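Local structure of cell division GTPase FtsZ, diverged (Clostridium botulinum C, 3V3T) at residues G124-L129 against S160-D165; A180-D185 against I215-D220; Y240-C245 against T285-Q290; E246-S251 against S263-P268. The protein is a diverged relative of the cell-division protein FtsZ, combining a GTPase domain of the tubulin/FtsZ family with a TubZ-like C-terminal domain. The protein carries 1 engineered substitution. One frame throughout, in Å; residues are numbered along the deposited sequence.

Contact 1. Residues G124-L129 against S160-D165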
loop_
_atom_site.group_PDB
_atom_site.type_symbol
_atom_site.label_atom_id
_atom_site.label_comp_id
_atom_site.label_asym_id
_atom_site.label_seq_id
_atom_site.Cartn_x
_atom_site.Cartn_y
_atom_site.Cartn_z
ATOM N N GLY A 124 -3.202 1.327 -7.922
ATOM C CA GLY A 124 -2.193 1.083 -6.921
ATOM C C GLY A 124 -2.423 -0.245 -6.234
ATOM O O GLY A 124 -3.468 -0.887 -6.377
ATOM N N PHE A 125 -1.422 -0.650 -5.471
ATOM C CA PHE A 125 -1.426 -1.934 -4.809
ATOM C C PHE A 125 -0.786 -1.780 -3.442
ATOM O O PHE A 125 0.352 -1.304 -3.331
ATOM C CB PHE A 125 -0.619 -2.942 -5.620
ATOM C CG PHE A 125 -0.439 -4.274 -4.922
ATOM C CD1 PHE A 125 -1.540 -5.060 -4.612
ATOM C CD2 PHE A 125 0.826 -4.742 -4.599
ATOM C CE1 PHE A 125 -1.394 -6.278 -3.975
ATOM C CE2 PHE A 125 0.993 -5.961 -3.968
ATOM C CZ PHE A 125 -0.116 -6.736 -3.649
ATOM N N VAL A 126 -1.529 -2.155 -2.402
ATOM C CA VAL A 126 -0.959 -2.273 -1.071
ATOM C C VAL A 126 -0.796 -3.760 -0.796
ATOM O O VAL A 126 -1.778 -4.479 -0.686
ATOM C CB VAL A 126 -1.885 -1.673 -0.016
ATOM C CG1 VAL A 126 -1.267 -1.794 1.381
ATOM C CG2 VAL A 126 -2.190 -0.228 -0.348
ATOM N N GLY A 127 0.444 -4.230 -0.707
ATOM C CA GLY A 127 0.690 -5.615 -0.345
ATOM C C GLY A 127 1.463 -5.784 0.963
ATOM O O GLY A 127 2.411 -5.038 1.249
ATOM N N VAL A 128 1.068 -6.780 1.752
ATOM C CA VAL A 128 1.780 -7.113 2.969
ATOM C C VAL A 128 2.612 -8.380 2.797
ATOM O O VAL A 128 2.081 -9.441 2.485
ATOM C CB VAL A 128 0.811 -7.310 4.157
ATOM C CG1 VAL A 128 1.602 -7.469 5.456
ATOM C CG2 VAL A 128 -0.148 -6.126 4.270
ATOM N N LEU A 129 3.923 -8.258 2.995
ATOM C CA LEU A 129 4.809 -9.416 3.000
ATOM C C LEU A 129 4.695 -10.154 4.334
ATOM O O LEU A 129 4.486 -9.538 5.373
ATOM C CB LEU A 129 6.256 -8.976 2.785
ATOM C CG LEU A 129 6.599 -8.232 1.495
ATOM C CD1 LEU A 129 7.999 -7.616 1.612
ATOM C CD2 LEU A 129 6.536 -9.174 0.306
ATOM N N SER A 160 1.223 2.299 -8.676
ATOM C CA SER A 160 1.937 2.729 -7.490
ATOM C C SER A 160 1.847 1.586 -6.475
ATOM O O SER A 160 0.872 0.845 -6.445
ATOM C CB SER A 160 1.373 4.045 -6.974
ATOM O OG SER A 160 0.081 3.855 -6.471
ATOM N N ILE A 161 2.898 1.386 -5.697
ATOM C CA ILE A 161 2.988 0.207 -4.841
ATOM C C ILE A 161 3.271 0.655 -3.404
ATOM O O ILE A 161 4.185 1.441 -3.177
ATOM C CB ILE A 161 4.141 -0.731 -5.306
ATOM C CG1 ILE A 161 3.817 -1.373 -6.654
ATOM C CG2 ILE A 161 4.423 -1.817 -4.266
ATOM C CD1 ILE A 161 4.989 -2.148 -7.263
ATOM N N TYR A 162 2.476 0.178 -2.448
ATOM C CA TYR A 162 2.745 0.428 -1.041
ATOM C C TYR A 162 3.046 -0.938 -0.452
ATOM O O TYR A 162 2.138 -1.723 -0.222
ATOM C CB TYR A 162 1.530 1.045 -0.332
ATOM C CG TYR A 162 1.020 2.356 -0.915
ATOM C CD1 TYR A 162 1.271 3.564 -0.276
ATOM C CD2 TYR A 162 0.268 2.384 -2.098
ATOM C CE1 TYR A 162 0.809 4.759 -0.788
ATOM C CE2 TYR A 162 -0.201 3.592 -2.626
ATOM C CZ TYR A 162 0.072 4.772 -1.957
ATOM O OH TYR A 162 -0.368 5.977 -2.433
ATOM N N LEU A 163 4.326 -1.234 -0.251
ATOM C CA LEU A 163 4.743 -2.575 0.125
ATOM C C LEU A 163 5.045 -2.599 1.609
ATOM O O LEU A 163 6.005 -1.951 2.066
ATOM C CB LEU A 163 5.997 -2.986 -0.667
ATOM C CG LEU A 163 6.363 -4.477 -0.608
ATOM C CD1 LEU A 163 5.149 -5.302 -1.038
ATOM C CD2 LEU A 163 7.588 -4.835 -1.494
ATOM N N LEU A 164 4.233 -3.351 2.348
ATOM C CA LEU A 164 4.336 -3.445 3.811
ATOM C C LEU A 164 5.011 -4.744 4.233
ATOM O O LEU A 164 4.943 -5.749 3.513
ATOM C CB LEU A 164 2.941 -3.352 4.454
ATOM C CG LEU A 164 2.076 -2.153 4.061
ATOM C CD1 LEU A 164 0.760 -2.146 4.825
ATOM C CD2 LEU A 164 2.826 -0.850 4.317
ATOM N N ASP A 165 5.641 -4.733 5.406
ATOM C CA ASP A 165 6.426 -5.875 5.859
ATOM C C ASP A 165 6.040 -6.324 7.282
ATOM O O ASP A 165 6.378 -5.665 8.268
ATOM C CB ASP A 165 7.916 -5.526 5.797
ATOM C CG ASP A 165 8.820 -6.697 6.154
ATOM O OD1 ASP A 165 8.312 -7.746 6.619
ATOM O OD2 ASP A 165 10.053 -6.560 5.970
#

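Contact 2. Residues A180-D185 against I215-D220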
loop_
_atom_site.group_PDB
_atom_site.type_symbol
_atom_site.label_atom_id
_atom_site.label_comp_id
_atom_site.label_asym_id
_atom_site.label_seq_id
_atom_site.Cartn_x
_atom_site.Cartn_y
_atom_site.Cartn_z
ATOM N N ALA A 180 -2.840 2.616 8.244
ATOM C CA ALA A 180 -4.031 3.433 8.125
ATOM C C ALA A 180 -3.723 4.852 8.589
ATOM O O ALA A 180 -4.095 5.831 7.932
ATOM C CB ALA A 180 -5.161 2.836 8.921
ATOM N N THR A 181 -3.015 4.966 9.706
ATOM C CA THR A 181 -2.669 6.282 10.229
ATOM C C THR A 181 -1.756 7.026 9.259
ATOM O O THR A 181 -1.989 8.198 8.945
ATOM C CB THR A 181 -2.033 6.182 11.627
ATOM O OG1 THR A 181 -2.968 5.564 12.513
ATOM C CG2 THR A 181 -1.677 7.565 12.177
ATOM N N LEU A 182 -0.728 6.347 8.759
ATOM C CA LEU A 182 0.227 7.015 7.881
ATOM C C LEU A 182 -0.450 7.457 6.589
ATOM O O LEU A 182 -0.231 8.561 6.101
ATOM C CB LEU A 182 1.423 6.119 7.584
ATOM C CG LEU A 182 2.364 5.852 8.760
ATOM C CD1 LEU A 182 3.386 4.798 8.374
ATOM C CD2 LEU A 182 3.057 7.132 9.181
ATOM N N PHE A 183 -1.287 6.601 6.035
ATOM C CA PHE A 183 -1.934 6.943 4.783
ATOM C C PHE A 183 -2.920 8.095 4.948
ATOM O O PHE A 183 -2.949 9.026 4.149
ATOM C CB PHE A 183 -2.645 5.727 4.195
ATOM C CG PHE A 183 -3.152 5.959 2.824
ATOM C CD1 PHE A 183 -2.300 5.842 1.735
ATOM C CD2 PHE A 183 -4.479 6.294 2.608
ATOM C CE1 PHE A 183 -2.780 6.053 0.439
ATOM C CE2 PHE A 183 -4.953 6.502 1.328
ATOM C CZ PHE A 183 -4.093 6.380 0.242
ATOM N N ASN A 184 -3.735 8.024 5.987
ATOM C CA ASN A 184 -4.667 9.098 6.265
ATOM C C ASN A 184 -3.954 10.416 6.607
ATOM O O ASN A 184 -4.393 11.494 6.194
ATOM C CB ASN A 184 -5.652 8.684 7.361
ATOM C CG ASN A 184 -6.767 9.680 7.535
ATOM O OD1 ASN A 184 -7.579 9.892 6.628
ATOM N ND2 ASN A 184 -6.817 10.307 8.704
ATOM N N ASP A 185 -2.847 10.337 7.343
ATOM C CA ASP A 185 -2.049 11.536 7.626
ATOM C C ASP A 185 -1.519 12.119 6.326
ATOM O O ASP A 185 -1.543 13.328 6.120
ATOM C CB ASP A 185 -0.880 11.218 8.554
ATOM C CG ASP A 185 -1.321 10.989 9.980
ATOM O OD1 ASP A 185 -2.480 11.326 10.312
ATOM O OD2 ASP A 185 -0.506 10.473 10.765
ATOM N N ILE A 215 5.833 6.178 3.336
ATOM C CA ILE A 215 5.383 7.287 4.175
ATOM C C ILE A 215 6.114 7.199 5.505
ATOM O O ILE A 215 6.110 6.144 6.136
ATOM C CB ILE A 215 3.849 7.209 4.439
ATOM C CG1 ILE A 215 3.075 7.130 3.122
ATOM C CG2 ILE A 215 3.380 8.390 5.293
ATOM C CD1 ILE A 215 1.585 6.903 3.292
ATOM N N LEU A 216 6.744 8.294 5.927
ATOM C CA LEU A 216 7.475 8.325 7.199
ATOM C C LEU A 216 6.986 9.432 8.111
ATOM O O LEU A 216 6.756 10.549 7.666
ATOM C CB LEU A 216 8.967 8.552 6.962
ATOM C CG LEU A 216 9.678 7.547 6.047
ATOM C CD1 LEU A 216 11.065 8.069 5.663
ATOM C CD2 LEU A 216 9.776 6.188 6.723
ATOM N N GLU A 217 6.845 9.126 9.394
ATOM C CA GLU A 217 6.662 10.167 10.389
ATOM C C GLU A 217 7.806 10.154 11.414
ATOM O O GLU A 217 8.284 9.096 11.822
ATOM C CB GLU A 217 5.279 10.074 11.035
ATOM C CG GLU A 217 4.160 10.476 10.069
ATOM C CD GLU A 217 2.773 10.379 10.670
ATOM O OE1 GLU A 217 2.654 10.073 11.869
ATOM O OE2 GLU A 217 1.788 10.611 9.939
ATOM N N PHE A 218 8.254 11.339 11.810
ATOM C CA PHE A 218 9.407 11.443 12.684
ATOM C C PHE A 218 9.212 12.427 13.822
ATOM O O PHE A 218 8.355 13.314 13.757
ATOM C CB PHE A 218 10.668 11.790 11.894
ATOM C CG PHE A 218 10.634 13.143 11.246
ATOM C CD1 PHE A 218 11.234 14.235 11.859
ATOM C CD2 PHE A 218 10.034 13.318 10.004
ATOM C CE1 PHE A 218 11.219 15.492 11.255
ATOM C CE2 PHE A 218 10.015 14.556 9.389
ATOM C CZ PHE A 218 10.612 15.651 10.017
ATOM N N ASP A 219 10.040 12.252 14.852
ATOM C CA ASP A 219 9.950 13.019 16.085
ATOM C C ASP A 219 10.350 14.479 15.901
ATOM O O ASP A 219 11.401 14.773 15.332
ATOM C CB ASP A 219 10.846 12.378 17.145
ATOM C CG ASP A 219 10.685 13.013 18.504
ATOM O OD1 ASP A 219 10.064 14.091 18.589
ATOM O OD2 ASP A 219 11.187 12.431 19.487
ATOM N N ASP A 220 9.511 15.381 16.402
ATOM C CA ASP A 220 9.788 16.810 16.348
ATOM C C ASP A 220 11.001 17.149 17.209
ATOM O O ASP A 220 11.568 18.236 17.099
ATOM C CB ASP A 220 8.574 17.613 16.830
ATOM C CG ASP A 220 8.213 17.315 18.278
ATOM O OD1 ASP A 220 8.247 16.130 18.671
ATOM O OD2 ASP A 220 7.900 18.264 19.028
#

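Contact 3. Residues Y240-C245 against T285-Q290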
loop_
_atom_site.group_PDB
_atom_site.type_symbol
_atom_site.label_atom_id
_atom_site.label_comp_id
_atom_site.label_asym_id
_atom_site.label_seq_id
_atom_site.Cartn_x
_atom_site.Cartn_y
_atom_site.Cartn_z
ATOM N N TYR A 240 13.907 -0.338 1.411
ATOM C CA TYR A 240 14.440 -0.066 0.080
ATOM C C TYR A 240 15.919 0.298 0.150
ATOM O O TYR A 240 16.362 0.936 1.103
ATOM C CB TYR A 240 13.633 1.033 -0.631
ATOM C CG TYR A 240 13.617 2.388 0.050
ATOM C CD1 TYR A 240 14.561 3.362 -0.271
ATOM C CD2 TYR A 240 12.636 2.707 0.991
ATOM C CE1 TYR A 240 14.538 4.610 0.327
ATOM C CE2 TYR A 240 12.605 3.955 1.604
ATOM C CZ TYR A 240 13.553 4.901 1.265
ATOM O OH TYR A 240 13.523 6.145 1.865
ATOM N N THR A 241 16.679 -0.109 -0.863
ATOM C CA THR A 241 18.136 0.054 -0.838
ATOM C C THR A 241 18.641 1.149 -1.766
ATOM O O THR A 241 19.824 1.492 -1.736
ATOM C CB THR A 241 18.870 -1.266 -1.171
ATOM O OG1 THR A 241 18.219 -1.913 -2.275
ATOM C CG2 THR A 241 18.868 -2.207 0.035
ATOM N N THR A 242 17.755 1.697 -2.594
ATOM C CA THR A 242 18.153 2.776 -3.491
ATOM C C THR A 242 18.150 4.109 -2.752
ATOM O O THR A 242 17.738 4.181 -1.595
ATOM C CB THR A 242 17.233 2.863 -4.721
ATOM O OG1 THR A 242 15.871 2.923 -4.290
ATOM C CG2 THR A 242 17.418 1.652 -5.599
ATOM N N ASN A 243 18.610 5.155 -3.429
ATOM C CA ASN A 243 18.743 6.484 -2.836
ATOM C C ASN A 243 18.061 7.610 -3.607
ATOM O O ASN A 243 18.335 8.793 -3.371
ATOM C CB ASN A 243 20.220 6.834 -2.649
ATOM C CG ASN A 243 20.718 6.505 -1.258
ATOM O OD1 ASN A 243 20.820 7.386 -0.398
ATOM N ND2 ASN A 243 21.019 5.226 -1.022
ATOM N N THR A 244 17.185 7.249 -4.535
ATOM C CA THR A 244 16.456 8.255 -5.294
ATOM C C THR A 244 14.976 7.980 -5.235
ATOM O O THR A 244 14.552 6.825 -5.162
ATOM C CB THR A 244 16.874 8.273 -6.775
ATOM O OG1 THR A 244 16.500 7.034 -7.384
ATOM C CG2 THR A 244 18.369 8.471 -6.910
ATOM N N CYS A 245 14.186 9.045 -5.255
ATOM C CA CYS A 245 12.764 8.908 -5.503
ATOM C C CYS A 245 12.360 9.929 -6.549
ATOM O O CYS A 245 13.189 10.683 -7.047
ATOM C CB CYS A 245 11.941 9.072 -4.223
ATOM S SG CYS A 245 12.156 10.636 -3.408
ATOM N N THR A 285 7.829 9.046 -3.184
ATOM C CA THR A 285 7.148 8.270 -4.217
ATOM C C THR A 285 8.067 8.024 -5.406
ATOM O O THR A 285 8.993 8.780 -5.644
ATOM C CB THR A 285 5.884 9.011 -4.721
ATOM O OG1 THR A 285 6.277 10.216 -5.390
ATOM C CG2 THR A 285 4.972 9.373 -3.550
ATOM N N GLY A 286 7.808 6.968 -6.160
ATOM C CA GLY A 286 8.616 6.657 -7.323
ATOM C C GLY A 286 9.899 5.923 -6.973
ATOM O O GLY A 286 10.831 5.888 -7.765
ATOM N N ILE A 287 9.950 5.338 -5.781
ATOM C CA ILE A 287 11.112 4.565 -5.368
ATOM C C ILE A 287 11.158 3.256 -6.136
ATOM O O ILE A 287 10.124 2.603 -6.327
ATOM C CB ILE A 287 11.043 4.244 -3.855
ATOM C CG1 ILE A 287 11.184 5.518 -3.028
ATOM C CG2 ILE A 287 12.116 3.248 -3.461
ATOM C CD1 ILE A 287 10.837 5.337 -1.543
ATOM N N GLU A 288 12.341 2.839 -6.566
ATOM C CA GLU A 288 12.431 1.529 -7.209
ATOM C C GLU A 288 11.788 0.487 -6.299
ATOM O O GLU A 288 12.069 0.454 -5.112
ATOM C CB GLU A 288 13.879 1.153 -7.506
ATOM C CG GLU A 288 14.049 0.445 -8.829
ATOM C CD GLU A 288 13.574 1.291 -9.995
ATOM O OE1 GLU A 288 13.851 2.512 -9.997
ATOM O OE2 GLU A 288 12.912 0.739 -10.904
ATOM N N PRO A 289 10.909 -0.357 -6.857
ATOM C CA PRO A 289 10.239 -1.434 -6.106
ATOM C C PRO A 289 11.231 -2.348 -5.365
ATOM O O PRO A 289 12.266 -2.732 -5.926
ATOM C CB PRO A 289 9.492 -2.207 -7.200
ATOM C CG PRO A 289 9.268 -1.164 -8.282
ATOM C CD PRO A 289 10.476 -0.297 -8.265
ATOM N N GLN A 290 10.891 -2.709 -4.126
ATOM C CA GLN A 290 11.842 -3.337 -3.198
ATOM C C GLN A 290 12.126 -4.818 -3.494
ATOM O O GLN A 290 11.847 -5.704 -2.674
ATOM C CB GLN A 290 11.365 -3.146 -1.748
ATOM C CG GLN A 290 11.130 -1.655 -1.353
ATOM C CD GLN A 290 9.678 -1.214 -1.524
ATOM O OE1 GLN A 290 9.086 -1.430 -2.577
ATOM N NE2 GLN A 290 9.087 -0.616 -0.474
HETATM O O HOH W 1 14.550 0.279 -3.957
HETATM O O HOH W 2 14.806 4.322 -6.050
#

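Contact 4. Residues E246-S251 against S263-P268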
loop_
_atom_site.group_PDB
_atom_site.type_symbol
_atom_site.label_atom_id
_atom_site.label_comp_id
_atom_site.label_asym_id
_atom_site.label_seq_id
_atom_site.Cartn_x
_atom_site.Cartn_y
_atom_site.Cartn_z
ATOM N N GLU A 246 11.082 9.957 -6.881
ATOM C CA GLU A 246 10.614 10.828 -7.946
ATOM C C GLU A 246 10.047 12.126 -7.361
ATOM O O GLU A 246 10.641 13.188 -7.510
ATOM C CB GLU A 246 9.582 10.074 -8.801
ATOM C CG GLU A 246 9.824 10.148 -10.304
ATOM C CD GLU A 246 11.223 9.718 -10.719
ATOM O OE1 GLU A 246 11.799 8.815 -10.083
ATOM O OE2 GLU A 246 11.748 10.287 -11.692
ATOM N N PHE A 247 8.898 12.046 -6.699
ATOM C CA PHE A 247 8.340 13.206 -6.013
ATOM C C PHE A 247 8.370 12.955 -4.510
ATOM O O PHE A 247 8.063 11.855 -4.056
ATOM C CB PHE A 247 6.893 13.463 -6.419
ATOM C CG PHE A 247 6.707 13.797 -7.866
ATOM C CD1 PHE A 247 7.772 14.202 -8.647
ATOM C CD2 PHE A 247 5.450 13.719 -8.444
ATOM C CE1 PHE A 247 7.592 14.523 -9.980
ATOM C CE2 PHE A 247 5.264 14.038 -9.773
ATOM C CZ PHE A 247 6.336 14.442 -10.543
ATOM N N MET A 248 8.749 13.979 -3.750
ATOM C CA MET A 248 8.743 13.899 -2.303
ATOM C C MET A 248 7.813 14.947 -1.712
ATOM O O MET A 248 7.795 16.089 -2.158
ATOM C CB MET A 248 10.156 14.079 -1.764
ATOM C CG MET A 248 10.256 14.012 -0.268
ATOM S SD MET A 248 11.975 14.174 0.291
ATOM C CE MET A 248 12.646 12.613 -0.230
ATOM N N GLY A 249 7.005 14.542 -0.738
ATOM C CA GLY A 249 6.142 15.473 -0.036
ATOM C C GLY A 249 6.595 15.635 1.400
ATOM O O GLY A 249 6.865 14.648 2.089
ATOM N N ILE A 250 6.691 16.880 1.852
ATOM C CA ILE A 250 7.184 17.165 3.191
ATOM C C ILE A 250 6.238 18.113 3.911
ATOM O O ILE A 250 6.042 19.241 3.478
ATOM C CB ILE A 250 8.588 17.806 3.134
ATOM C CG1 ILE A 250 9.596 16.832 2.521
ATOM C CG2 ILE A 250 9.057 18.242 4.523
ATOM C CD1 ILE A 250 10.918 17.476 2.189
ATOM N N SER A 251 5.648 17.652 5.010
ATOM C CA SER A 251 4.841 18.529 5.856
ATOM C C SER A 251 5.288 18.437 7.318
ATOM O O SER A 251 5.219 17.369 7.935
ATOM C CB SER A 251 3.355 18.208 5.723
ATOM O OG SER A 251 2.580 19.046 6.565
ATOM N N SER A 263 18.836 13.697 2.384
ATOM C CA SER A 263 20.057 12.980 2.697
ATOM C C SER A 263 19.748 11.601 3.280
ATOM O O SER A 263 20.433 10.613 2.989
ATOM C CB SER A 263 20.911 13.801 3.664
ATOM O OG SER A 263 22.041 13.065 4.088
ATOM N N ILE A 264 18.710 11.526 4.098
ATOM C CA ILE A 264 18.386 10.260 4.736
ATOM C C ILE A 264 17.380 9.446 3.926
ATOM O O ILE A 264 17.468 8.220 3.862
ATOM C CB ILE A 264 17.842 10.466 6.154
ATOM C CG1 ILE A 264 18.879 11.178 7.027
ATOM C CG2 ILE A 264 17.507 9.129 6.788
ATOM C CD1 ILE A 264 20.025 10.288 7.406
ATOM N N VAL A 265 16.428 10.121 3.297
ATOM C CA VAL A 265 15.298 9.418 2.697
ATOM C C VAL A 265 15.501 9.043 1.233
ATOM O O VAL A 265 15.012 8.016 0.779
ATOM C CB VAL A 265 13.993 10.221 2.831
ATOM C CG1 VAL A 265 12.852 9.490 2.119
ATOM C CG2 VAL A 265 13.654 10.405 4.295
ATOM N N GLY A 266 16.213 9.881 0.498
ATOM C CA GLY A 266 16.337 9.702 -0.936
ATOM C C GLY A 266 16.268 11.052 -1.625
ATOM O O GLY A 266 15.648 11.986 -1.117
ATOM N N TYR A 267 16.928 11.167 -2.769
ATOM C CA TYR A 267 16.961 12.428 -3.498
ATOM C C TYR A 267 15.861 12.457 -4.565
ATOM O O TYR A 267 15.858 11.646 -5.487
ATOM C CB TYR A 267 18.358 12.642 -4.086
ATOM C CG TYR A 267 19.368 12.952 -3.003
ATOM C CD1 TYR A 267 19.589 14.262 -2.586
ATOM C CD2 TYR A 267 20.071 11.940 -2.370
ATOM C CE1 TYR A 267 20.490 14.551 -1.576
ATOM C CE2 TYR A 267 20.977 12.220 -1.361
ATOM C CZ TYR A 267 21.182 13.524 -0.968
ATOM O OH TYR A 267 22.079 13.805 0.039
ATOM N N PRO A 268 14.898 13.373 -4.421
ATOM C CA PRO A 268 13.775 13.439 -5.368
ATOM C C PRO A 268 14.122 14.348 -6.541
ATOM O O PRO A 268 15.074 15.113 -6.436
ATOM C CB PRO A 268 12.674 14.077 -4.533
ATOM C CG PRO A 268 13.445 15.036 -3.634
ATOM C CD PRO A 268 14.781 14.375 -3.352
#

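Contact 1. Residues G124-L129 against S160-D165
Leu164 lies across Val126 and Val128 on one side of two adjacent parallel strands, and it can be followed outward from the backbone. Its CB sits 3.7 Å from Gly127 O, the carbonyl that accepts the amide of the same leucine. CG is anti to the carbonyl carbon (chi1 -53°) and still lies near that oxygen. CD1 then reaches between the two valines, 4.0 Å from Val126 CG1 and 4.1 Å from Val128 CG2. Phe179 and Ile175 of helix 172-187 also pack on this leucine.

On the same face, Val126 CG2 meets Tyr162 CB at 3.9 Å, and Phe125 O lies near the plane of the tyrosine ring at its edge. The other face carries Phe125, Leu129, Ile161 and Leu163. There Leu163 CD1 approaches Leu129 CG at 4.1 Å, and helices 136-152 and 291-306 cover the layer. The Phe125 ring leans forward along its own strand, with Gly127 N 3.7 Å above one face, toward the rim.

Five backbone hydrogen bonds fix the alignment. Leu164 N to Gly127 O (2.7 Å), Tyr162 N to Phe125 O and Leu129 N to Leu164 O (2.8 Å) are nearly straight, at 169° or more, whereas Phe125 N to Ser160 O and Gly127 N to Tyr162 O are bent at the hydrogen. In-step pairing and a 21° angle between strand directions show two parallel neighbours, and the connection through helix 136-152 makes them a beta-alpha-beta unit in the Rossmann-like sheet of the tubulin/FtsZ GTPase domain.

Contact 2. Residues A180-D185 against I215-D220
Leu182 and Ile215 make the apolar part of this contact, and Asp185 and Glu217 the polar part. Leu182 CB rests on Ile215 CG2 at 3.8 Å, while its CD1 lies the same distance from Ile215 O. The CD2 branch turns instead to the stem of Glu217, 3.6 Å from CG, and the two side chains slide past each other in opposite directions. Ile215 reaches one residue further along the helix through its other branch: CD1 is 3.8 Å from Phe183 CA and meets the ring of that residue obliquely.

The polar part is a pair of acid groups. Glu217 has CG anti to its carbonyl carbon and continues extended, with CD anti to CA (chi2 179°), which carries CD out toward Asp185; the two side chains cross at about a right angle. Asp185 OD2 and Glu217 OE2 are modelled only 2.4 Å apart, with the two planes 17° from each other. So short a distance is doubtful in detail, but two acid oxygens placed this close would be consistent with a shared proton. Lys279 NZ forms a salt bridge with Asp185 OD2 and a long, weak ion pair with Glu217 OE1, and its positive charge would be expected to help the two acid groups lie close together.

The axes of the two segments run 96° apart, with 8.6 Å between them at closest approach, so residues 180-185 of helix 172-187 run crosswise to strand segment 215-217. Leu216, pointing away from that helix, packs on helix 224-233 instead, while Ile281 of the adjoining strand 281-287 touches Ile215, Glu217 and Asp185.

Contact 3. Residues Y240-C245 against T285-Q290
Ile287 places its terminal methyl almost squarely over the ring of Tyr240: CD1 lies 3.9 Å from the ring centroid and 13° off the normal, a clear CH-pi contact. The two side chains cross at about a right angle. Tyr240 CG occupies the position between its backbone N and carbonyl carbon (chi1 61°), and Ile287 CG2 packs 3.9 Å from this atom at the root of the ring. At the ring's far end, Tyr240 OH is hydrogen-bonded to Val265 O.

Around this centre, Cys245 CB meets Ile287 CG1 at 3.8 Å, and Gln290 CG lies 3.7 Å from Tyr240 CB. The polar link between the segments runs through water. One water donates to Glu288 O and pairs with Thr242 OG1 at 3.0 Å. Another accepts from Glu288 N at 2.9 Å and donates to Thr244 O; its very short approach to Thr242 OG1 is doubtful in detail.

The backbone turns a corner at Gly286, whose phi of 82° is positive. Gly286 and Ile287 both face Ser212 on the neighbouring strand 211-217, forming a G1 beta bulge where strand 281-287 ends and the chain leads to Gln290, the N-cap of helix 291-306.

Contact 4. Residues E246-S251 against S263-P268
Met248 is gripped at both its root and its tip. At the root, CB packs against the Pro268 ring, 3.7 Å from CB and 3.9 Å from CG of that proline. At the tip, CE lies 3.9 Å from Val265 CG1 and touches Gly266 O at 3.2 Å, a close approach of a methyl to a carbonyl oxygen. Pro268 CB also rests 3.7 Å from Glu246 O, so the proline bridges Glu246, just before the strand, and Met248 within it.

The torsions account for this reach. CG and SD of Met248 continue in an extended line, and the bend comes at the CG-SD bond (chi3 -71°), which turns CE to the helix end. Gly266, the first residue to leave helix 258-265, has a positive phi of 140°; its carbonyl oxygen is the one that CE touches.

In the next shell, Val282 lies against Met248 and Ala284 against Val265, both from strand 281-287. Backbone hydrogen bonds tie Glu246 and Met248 to Arg270 on one side, and Glu246 and Phe247 to Thr285 on the other. Glu246 and Phe247 both face Thr285, a classic beta bulge at the entry to the strand. The contact belongs to a beta-alpha-beta unit, strand 247-252, helix 258-265 and strand 270-275, with the helix packed on the sheet beside its first strand in the TubZ-like C-terminal domain.

Overall arrangement
All four contacts reach one mixed sheet. Contact 1 lies in its parallel part, its centre about 4 Å from that of the chain, and strand 160-165 neighbours strand 211-217 of contact 2. Tyr162 OH meets Phe183 CE1 there at 3.8 Å. Leu163 CD2, 3.9 Å from Gln290 OE1, links contact 1 to contact 3. Contact 4 is nested inside the loop closed by contact 3, with centres about 10 Å apart; a probable hydrogen bond from Glu246 N to Thr285 O, 2.7 Å, joins them. Leu216 CD1 packs on Val265 CG2 at 3.7 Å, connecting contacts 2 and 4. Contacts 1 and 4 (nearest atoms about 10 Å apart) and 2 and 3 (about 5 Å) do not touch.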